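Local coordinates for GCN5-related N-acetyltransferase (Kribbella flavida, PDB 4IUS), which probably transfers an acyl group, most likely acetyl carried by coenzyme A, to an acceptor that has not been established, at residues A[8-13]-A[220-225]; A[17-22]-A[31-36]; A[172-177]-A[204-209]. The protein carries 1 engineered substitution. One frame throughout, in Å; residues are numbered along the deposited sequence. Where two conformers were deposited one is given.

Contact 1: A[8-13]-A[220-225]. With EDO (1,2-ethanediol), chain E.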
loop_
_atom_site.group_PDB
_atom_site.type_symbol
_atom_site.label_atom_id
_atom_site.label_comp_id
_atom_site.label_asym_id
_atom_site.label_seq_id
_atom_site.Cartn_x
_atom_site.Cartn_y
_atom_site.Cartn_z
ATOM N N ALA A 8 -7.346 -11.229 6.290
ATOM C CA ALA A 8 -7.524 -10.581 7.581
ATOM C C ALA A 8 -6.197 -10.149 8.191
ATOM O O ALA A 8 -6.128 -9.070 8.785
ATOM C CB ALA A 8 -8.315 -11.468 8.559
ATOM N N ARG A 9 -5.144 -10.975 8.048
ATOM C CA ARG A 9 -3.836 -10.598 8.574
ATOM C C ARG A 9 -3.350 -9.311 7.900
ATOM O O ARG A 9 -2.845 -8.405 8.574
ATOM C CB ARG A 9 -2.870 -11.730 8.355
ATOM C CG ARG A 9 -1.515 -11.420 8.941
ATOM C CD ARG A 9 -0.520 -12.529 8.748
ATOM N NE ARG A 9 0.790 -12.092 9.210
ATOM C CZ ARG A 9 1.916 -12.689 8.872
ATOM N NH1 ARG A 9 1.923 -13.742 8.061
ATOM N NH2 ARG A 9 3.056 -12.172 9.281
ATOM N N ILE A 10 -3.491 -9.222 6.579
ATOM C CA ILE A 10 -3.042 -8.066 5.840
ATOM C C ILE A 10 -3.864 -6.841 6.218
ATOM O O ILE A 10 -3.314 -5.763 6.519
ATOM C CB ILE A 10 -3.101 -8.299 4.335
ATOM C CG1 ILE A 10 -1.985 -9.310 3.951
ATOM C CG2 ILE A 10 -2.960 -6.995 3.558
ATOM C CD1 ILE A 10 -2.075 -9.795 2.511
ATOM N N ALA A 11 -5.185 -6.976 6.288
ATOM C CA ALA A 11 -6.037 -5.829 6.650
ATOM C C ALA A 11 -5.712 -5.327 8.054
ATOM O O ALA A 11 -5.670 -4.123 8.311
ATOM C CB ALA A 11 -7.504 -6.196 6.511
ATOM N N SER A 12 -5.523 -6.238 8.988
ATOM C CA SER A 12 -5.218 -5.885 10.354
ATOM C C SER A 12 -3.858 -5.173 10.465
ATOM O O SER A 12 -3.719 -4.208 11.205
ATOM C CB SER A 12 -5.253 -7.118 11.275
ATOM O OG SER A 12 -6.570 -7.596 11.468
ATOM N N ALA A 13 -2.872 -5.665 9.730
ATOM C CA ALA A 13 -1.560 -5.054 9.724
ATOM C C ALA A 13 -1.614 -3.674 9.086
ATOM O O ALA A 13 -0.914 -2.746 9.561
ATOM C CB ALA A 13 -0.554 -5.937 9.003
ATOM N N ALA A 220 10.404 -8.554 8.379
ATOM C CA ALA A 220 9.094 -8.947 7.838
ATOM C C ALA A 220 9.084 -10.460 7.616
ATOM O O ALA A 220 10.115 -11.040 7.205
ATOM C CB ALA A 220 8.793 -8.223 6.536
ATOM N N THR A 221 7.912 -11.056 7.798
ATOM C CA THR A 221 7.662 -12.448 7.429
ATOM C C THR A 221 6.622 -12.614 6.307
ATOM O O THR A 221 6.387 -13.722 5.824
ATOM C CB THR A 221 7.232 -13.249 8.671
ATOM O OG1 THR A 221 5.991 -12.730 9.157
ATOM C CG2 THR A 221 8.322 -13.159 9.742
ATOM N N LEU A 222 6.010 -11.520 5.912
ATOM C CA LEU A 222 5.062 -11.521 4.808
ATOM C C LEU A 222 5.162 -10.176 4.079
ATOM O O LEU A 222 5.148 -9.125 4.779
ATOM C CB LEU A 222 3.610 -11.751 5.300
ATOM C CG LEU A 222 2.519 -11.767 4.241
ATOM C CD1 LEU A 222 2.659 -12.939 3.286
ATOM C CD2 LEU A 222 1.122 -11.739 4.892
ATOM N N ALA A 223 5.210 -10.156 2.734
ATOM C CA ALA A 223 5.199 -8.925 1.949
ATOM C C ALA A 223 4.043 -8.999 0.993
ATOM O O ALA A 223 3.784 -10.053 0.434
ATOM C CB ALA A 223 6.508 -8.736 1.176
ATOM N N TRP A 224 3.345 -7.877 0.794
ATOM C CA TRP A 224 2.285 -7.800 -0.173
ATOM C C TRP A 224 2.407 -6.540 -0.975
ATOM O O TRP A 224 3.039 -5.571 -0.558
ATOM C CB TRP A 224 0.899 -7.923 0.453
ATOM C CG TRP A 224 0.514 -6.787 1.326
ATOM C CD1 TRP A 224 0.813 -6.606 2.670
ATOM C CD2 TRP A 224 -0.185 -5.589 0.929
ATOM N NE1 TRP A 224 0.317 -5.405 3.117
ATOM C CE2 TRP A 224 -0.311 -4.763 2.113
ATOM C CE3 TRP A 224 -0.726 -5.126 -0.282
ATOM C CZ2 TRP A 224 -0.968 -3.531 2.087
ATOM C CZ3 TRP A 224 -1.359 -3.870 -0.289
ATOM C CH2 TRP A 224 -1.472 -3.102 0.851
ATOM N N LEU A 225 1.829 -6.563 -2.162
ATOM C CA LEU A 225 1.736 -5.392 -3.031
ATOM C C LEU A 225 0.511 -5.454 -3.897
ATOM O O LEU A 225 -0.117 -6.499 -4.032
ATOM C CB LEU A 225 2.964 -5.226 -3.891
ATOM C CG LEU A 225 3.341 -6.330 -4.855
ATOM C CD1 LEU A 225 2.520 -6.228 -6.166
ATOM C CD2 LEU A 225 4.846 -6.325 -5.148
HETATM C C1 EDO E . 1.804 -2.884 5.918
HETATM O O1 EDO E . 0.566 -3.488 5.501
HETATM C C2 EDO E . 1.906 -2.980 7.436
HETATM O O2 EDO E . 1.460 -1.762 8.067
HETATM O O HOH W 1 4.234 -15.145 7.016
#
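The indole of Trp224 has methyl CG2 of Ile10 over one face and an ethanediol oxygen at its edge; the guanidinium of Arg9 has CB of Leu222 over one face and, in its plane, Thr221 OG1 and a water. Segment 8-13 of the N-terminal helix 6-19 thus runs across strand 222-225 of the mixed GNAT sheet, the short axes 83° apart. Ile10 CG2 lies 3.7 Å from the centroid of the five-membered ring of Trp224, a CH-pi contact close to the ring normal. A branched aliphatic chain suits this place, because Ile10 CD1 also reaches Trp224 CG while Ile10 CG1 meets Leu222 CD2 at 4.1 Å. Trp224 NE1 donates to ethanediol O1 at 3.1 Å, and O2 of the same ethanediol, probably from the crystallisation liquor, donates to Ala13 O. An alanine in place of Trp224 would probably leave Ile10 CG2 without its aromatic partner and open a gap between helix and strand. At the partly exposed side, Arg9 CG is anti to the backbone N (chi1 -177°), and the extended chain carries the guanidinium to Thr221 and Asp183 O. Water bridges Arg9 NH1 to Thr221 O, and Arg9 NH2 donates to Thr221 OG1 at 3.0 Å, with 151° at the hydrogen.

Contact 2: A[17-22]-A[31-36]; sequences GLVRSR and VGLLHD. With SO4 (sulfate ion), chain C.
Arg22 and His35 meet obliquely, their guanidinium and ring planes 68° apart. Atom CD2 of the imidazole is the point of contact: His35 CD2 stands over one guanidinium face, offset toward the rim, 4.0 Å from Arg22 CZ. The opposite face of the same guanidinium is covered over its centre by Leu18 CD2, so the flat group is sandwiched between a leucine methyl and a ring edge. Its rotation is fixed by hydrogen bonds: Arg22 NH1 donates to Leu18 O at 3.1 Å, on a carbonyl lone pair and near the guanidinium plane, and NE donates to Leu42 O. Arginine suits the place because its long aliphatic stem packs too: CG lies anti to the carbonyl carbon (chi1 -64°), and the chain, extended from CG to NE, lays Arg22 CD 3.9 Å from Leu33 CB, the two side chains at about a right angle.

Leu18 likewise crosses Leu33 at about a right angle, the methyls Leu18 CD1 and Leu33 CD1 being 3.7 Å apart. Val19 CG1 comes against the other branch, 3.8 Å from Leu33 CD2, so the forked leucine is gripped at both methyls. Toward solvent the links become watery. One water lies over the centre of the His35 ring and joins Ser21 O to Asp36 N; another, in the ring plane, bridges Ser21 OG and His35 NE2. His35 ND1 is bonded to Glu37 N, which holds the imidazole from its other nitrogen.

The contact closes the end of helix 6-19 onto the beta-hairpin that follows it, strands 22-27 and 30-35. Strand 44-47 completes this small antiparallel sheet, and its Val46 touches both Leu18 and Leu33, while Leu15, about one turn earlier in the helix, also packs on Leu33.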
loop_
_atom_site.group_PDB
_atom_site.type_symbol
_atom_site.label_atom_id
_atom_site.label_comp_id
_atom_site.label_asym_id
_atom_site.label_seq_id
_atom_site.Cartn_x
_atom_site.Cartn_y
_atom_site.Cartn_z
ATOM N N GLY A 17 -0.556 -0.207 11.010
ATOM C CA GLY A 17 0.390 0.780 10.456
ATOM C C GLY A 17 -0.213 2.171 10.349
ATOM O O GLY A 17 0.417 3.180 10.732
ATOM N N LEU A 18 -1.440 2.232 9.878
ATOM C CA LEU A 18 -2.072 3.516 9.602
ATOM C C LEU A 18 -2.310 4.324 10.868
ATOM O O LEU A 18 -2.207 5.553 10.861
ATOM C CB LEU A 18 -3.393 3.345 8.873
ATOM C CG LEU A 18 -3.292 2.913 7.402
ATOM C CD1 LEU A 18 -4.647 2.431 6.885
ATOM C CD2 LEU A 18 -2.748 4.020 6.490
ATOM N N VAL A 19 -2.689 3.646 11.956
ATOM C CA VAL A 19 -3.047 4.347 13.182
ATOM C C VAL A 19 -1.854 4.969 13.890
ATOM O O VAL A 19 -2.036 5.814 14.741
ATOM C CB VAL A 19 -3.819 3.474 14.191
ATOM C CG1 VAL A 19 -5.136 2.961 13.626
ATOM C CG2 VAL A 19 -2.987 2.344 14.745
ATOM N N ARG A 20 -0.628 4.578 13.534
ATOM C CA ARG A 20 0.541 5.180 14.164
ATOM C C ARG A 20 0.623 6.682 13.903
ATOM O O ARG A 20 1.278 7.370 14.687
ATOM C CB ARG A 20 1.830 4.517 13.713
ATOM C CG ARG A 20 1.921 3.042 14.064
ATOM C CD ARG A 20 3.162 2.434 13.450
ATOM N NE ARG A 20 3.353 1.037 13.847
ATOM C CZ ARG A 20 3.744 0.039 13.037
ATOM N NH1 ARG A 20 3.968 0.235 11.753
ATOM N NH2 ARG A 20 3.923 -1.166 13.533
ATOM N N SER A 21 0.028 7.173 12.815
ATOM C CA SER A 21 0.112 8.585 12.472
ATOM C C SER A 21 -1.229 9.267 12.163
ATOM O O SER A 21 -1.277 10.358 11.606
ATOM C CB SER A 21 1.065 8.783 11.290
ATOM O OG SER A 21 0.568 8.136 10.163
ATOM N N ARG A 22 -2.324 8.610 12.496
ATOM C CA ARG A 22 -3.658 9.122 12.212
ATOM C C ARG A 22 -4.579 9.000 13.405
ATOM O O ARG A 22 -4.512 8.019 14.150
ATOM C CB ARG A 22 -4.263 8.391 11.023
ATOM C CG ARG A 22 -3.504 8.614 9.724
ATOM C CD ARG A 22 -3.859 7.662 8.657
ATOM N NE ARG A 22 -3.088 7.862 7.468
ATOM C CZ ARG A 22 -1.872 7.411 7.229
ATOM N NH1 ARG A 22 -1.200 6.775 8.156
ATOM N NH2 ARG A 22 -1.328 7.640 6.032
ATOM N N VAL A 31 -13.616 2.375 10.673
ATOM C CA VAL A 31 -12.810 3.361 11.374
ATOM C C VAL A 31 -12.310 4.382 10.374
ATOM O O VAL A 31 -11.703 4.045 9.351
ATOM C CB VAL A 31 -11.644 2.762 12.199
ATOM C CG1 VAL A 31 -10.711 1.878 11.379
ATOM C CG2 VAL A 31 -10.900 3.855 12.970
ATOM N N GLY A 32 -12.599 5.639 10.671
ATOM C CA GLY A 32 -12.042 6.750 9.898
ATOM C C GLY A 32 -10.696 7.134 10.459
ATOM O O GLY A 32 -10.490 7.143 11.668
ATOM N N LEU A 33 -9.768 7.425 9.587
ATOM C CA LEU A 33 -8.374 7.685 9.945
ATOM C C LEU A 33 -7.978 9.029 9.342
ATOM O O LEU A 33 -7.939 9.200 8.126
ATOM C CB LEU A 33 -7.494 6.579 9.436
ATOM C CG LEU A 33 -7.807 5.186 9.984
ATOM C CD1 LEU A 33 -7.107 4.105 9.133
ATOM C CD2 LEU A 33 -7.477 5.042 11.474
ATOM N N LEU A 34 -7.710 10.001 10.215
ATOM C CA LEU A 34 -7.458 11.401 9.807
ATOM C C LEU A 34 -5.996 11.763 10.110
ATOM O O LEU A 34 -5.547 11.732 11.258
ATOM C CB LEU A 34 -8.443 12.362 10.513
ATOM C CG LEU A 34 -9.877 12.302 9.984
ATOM C CD1 LEU A 34 -10.941 12.825 10.952
ATOM C CD2 LEU A 34 -10.009 13.009 8.641
ATOM N N HIS A 35 -5.271 12.146 9.072
ATOM C CA HIS A 35 -3.882 12.565 9.183
ATOM C C HIS A 35 -3.819 14.014 9.601
ATOM O O HIS A 35 -4.786 14.753 9.438
ATOM C CB HIS A 35 -3.251 12.359 7.830
ATOM C CG HIS A 35 -1.767 12.329 7.839
ATOM N ND1 HIS A 35 -0.977 13.451 7.794
ATOM C CD2 HIS A 35 -0.918 11.245 7.921
ATOM C CE1 HIS A 35 0.312 13.061 7.843
ATOM N NE2 HIS A 35 0.352 11.731 7.917
ATOM N N ASP A 36 -2.687 14.446 10.144
ATOM C CA ASP A 36 -2.487 15.877 10.383
ATOM C C ASP A 36 -2.555 16.699 9.084
ATOM O O ASP A 36 -3.125 17.780 9.056
ATOM C CB ASP A 36 -1.145 16.131 11.101
ATOM C CG ASP A 36 -1.147 15.684 12.580
ATOM O OD1 ASP A 36 -2.210 15.342 13.137
ATOM O OD2 ASP A 36 -0.066 15.699 13.198
HETATM S S SO4 C . 2.788 -0.763 17.096
HETATM O O1 SO4 C . 3.691 -1.707 16.405
HETATM O O2 SO4 C . 2.784 0.535 16.385
HETATM O O3 SO4 C . 1.393 -1.253 17.018
HETATM O O4 SO4 C . 3.227 -0.552 18.485
HETATM O O HOH W 2 -0.544 12.844 11.237
HETATM O O HOH W 3 2.244 9.561 8.318
#

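Contact 3: A[172-177]-A[204-209]; sequences PVATAA and ALATAY
Ala206 meets the strand with a single methyl, which fits between Ala174 and Ala176. Ala206 CB is 3.5 Å from Thr175 O, 3.9 Å from Ala176 CB and 4.4 Å from Ala174 CB, so it touches the backbone between two small side chains as well as those side chains. Ala176 CB answers from the strand, 3.4 Å from Ala206 O and 3.8 Å from Thr207 N, against the helix backbone. This is the helix-on-sheet packing of the GNAT fold, helix 202-216 lying on strand 171-179. Alanine suits all three places: with nothing beyond CB on either side, the axes of segments 172-177 and 204-209 approach to 6.7 Å, 33° apart in direction.

No hydrogen bond crosses the interface; each element is held by its own neighbours. Strand 171-179 lies between strands 161-168 and 185-193, and a classic beta bulge, Val173 and Ala174 both facing Ile166, includes the first of these alanines. Ile166 also touches Ala206, while Val191 of the other flanking strand touches Ala176. Thr175 CB points away from the helix, to the face of the sheet covered by helix 131-141; threonine suits this buried site because its OG1 is satisfied by Val164 O, while the side chain packs on Ala137, Ile140 and Ala141.

Near the start of helix 202-216, Ala204 N binds a malonate ion, probably from the crystallisation liquor, which is consistent with the anion site that GNAT relatives use for the coenzyme A pyrophosphate. Thr207 CB points away from the strand, and its side chain touches Val188 and Val191; its chi1 of -58° sets OG1 beside the backbone N, where it bonds to Gly203 O one turn back.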
loop_
_atom_site.group_PDB
_atom_site.type_symbol
_atom_site.label_atom_id
_atom_site.label_comp_id
_atom_site.label_asym_id
_atom_site.label_seq_id
_atom_site.Cartn_x
_atom_site.Cartn_y
_atom_site.Cartn_z
ATOM N N PRO A 172 21.084 6.020 -10.385
ATOM C CA PRO A 172 19.785 5.416 -10.038
ATOM C C PRO A 172 18.788 5.506 -11.144
ATOM O O PRO A 172 18.559 6.587 -11.688
ATOM C CB PRO A 172 19.318 6.221 -8.832
ATOM C CG PRO A 172 20.532 6.851 -8.292
ATOM C CD PRO A 172 21.467 7.087 -9.443
ATOM N N VAL A 173 18.195 4.375 -11.484
ATOM C CA VAL A 173 17.229 4.272 -12.573
ATOM C C VAL A 173 15.900 3.599 -12.211
ATOM O O VAL A 173 14.954 3.671 -12.987
ATOM C CB VAL A 173 17.805 3.612 -13.846
ATOM C CG1 VAL A 173 18.978 4.422 -14.410
ATOM C CG2 VAL A 173 18.234 2.173 -13.568
ATOM N N ALA A 174 15.858 2.944 -11.050
ATOM C CA ALA A 174 14.618 2.270 -10.619
ATOM C C ALA A 174 14.623 2.213 -9.110
ATOM O O ALA A 174 15.668 2.342 -8.468
ATOM C CB ALA A 174 14.449 0.883 -11.211
ATOM N N THR A 175 13.429 2.029 -8.552
ATOM C CA THR A 175 13.280 2.079 -7.117
ATOM C C THR A 175 12.072 1.253 -6.662
ATOM O O THR A 175 11.178 0.961 -7.454
ATOM C CB THR A 175 13.086 3.568 -6.659
ATOM O OG1 THR A 175 13.153 3.638 -5.223
ATOM C CG2 THR A 175 11.799 4.196 -7.102
ATOM N N ALA A 176 12.055 0.901 -5.390
ATOM C CA ALA A 176 10.914 0.297 -4.688
ATOM C C ALA A 176 11.120 0.532 -3.192
ATOM O O ALA A 176 12.224 0.787 -2.762
ATOM C CB ALA A 176 10.806 -1.212 -4.982
ATOM N N ALA A 177 10.035 0.468 -2.449
ATOM C CA ALA A 177 10.071 0.765 -1.016
ATOM C C ALA A 177 9.247 -0.258 -0.264
ATOM O O ALA A 177 8.377 -0.943 -0.860
ATOM C CB ALA A 177 9.475 2.157 -0.802
ATOM N N ALA A 204 11.157 -4.815 -11.708
ATOM C CA ALA A 204 11.077 -6.124 -11.066
ATOM C C ALA A 204 12.286 -6.356 -10.143
ATOM O O ALA A 204 12.145 -6.869 -9.018
ATOM C CB ALA A 204 10.949 -7.242 -12.119
ATOM N N LEU A 205 13.483 -5.960 -10.587
ATOM C CA LEU A 205 14.671 -6.065 -9.707
ATOM C C LEU A 205 14.488 -5.253 -8.452
ATOM O O LEU A 205 14.814 -5.684 -7.344
ATOM C CB LEU A 205 15.969 -5.647 -10.409
ATOM C CG LEU A 205 16.431 -6.501 -11.575
ATOM C CD1 LEU A 205 17.761 -5.919 -12.042
ATOM C CD2 LEU A 205 16.555 -7.975 -11.239
ATOM N N ALA A 206 13.970 -4.036 -8.616
ATOM C CA ALA A 206 13.766 -3.148 -7.483
ATOM C C ALA A 206 12.789 -3.764 -6.482
ATOM O O ALA A 206 12.998 -3.782 -5.271
ATOM C CB ALA A 206 13.302 -1.772 -7.947
ATOM N N THR A 207 11.687 -4.269 -7.032
ATOM C CA THR A 207 10.651 -4.915 -6.208
ATOM C C THR A 207 11.237 -6.087 -5.445
ATOM O O THR A 207 11.036 -6.225 -4.237
ATOM C CB THR A 207 9.483 -5.399 -7.073
ATOM O OG1 THR A 207 8.922 -4.290 -7.789
ATOM C CG2 THR A 207 8.393 -6.029 -6.234
ATOM N N ALA A 208 12.001 -6.930 -6.127
ATOM C CA ALA A 208 12.585 -8.123 -5.526
ATOM C C ALA A 208 13.570 -7.759 -4.429
ATOM O O ALA A 208 13.569 -8.326 -3.349
ATOM C CB ALA A 208 13.221 -8.998 -6.608
ATOM N N TYR A 209 14.426 -6.773 -4.708
ATOM C CA TYR A 209 15.458 -6.384 -3.756
ATOM C C TYR A 209 14.876 -5.673 -2.551
ATOM O O TYR A 209 15.293 -5.922 -1.433
ATOM C CB TYR A 209 16.543 -5.517 -4.462
ATOM C CG TYR A 209 17.747 -5.256 -3.606
ATOM C CD1 TYR A 209 18.637 -6.280 -3.285
ATOM C CD2 TYR A 209 18.022 -3.973 -3.143
ATOM C CE1 TYR A 209 19.711 -6.012 -2.480
ATOM C CE2 TYR A 209 19.114 -3.727 -2.338
ATOM C CZ TYR A 209 19.951 -4.773 -2.003
ATOM O OH TYR A 209 21.074 -4.524 -1.203
#

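Contacts 1 and 3 are buried and reach the same mixed sheet; contact 2 is partly buried and belongs to the small antiparallel sheet near the N-terminus. Helix 6-19 serves contacts 1 and 2, packing on the GNAT sheet with one part and on its own hairpin with its end. Helix 202-216 and strand 222-225 follow each other in the chain, and Leu225 CD2 packs on Thr207 CG2, joining contacts 1 and 3 directly. Chemistry follows place: contact 3 is alanine methyls against one another and against backbone, with no hydrogen bond across it, contact 1 adds an arginine hydrogen bond beside a buried CH-pi contact, and contact 2 mixes leucines with a guanidinium and bridging waters. Contacts 2 and 3 lie about 28 Å apart between centres.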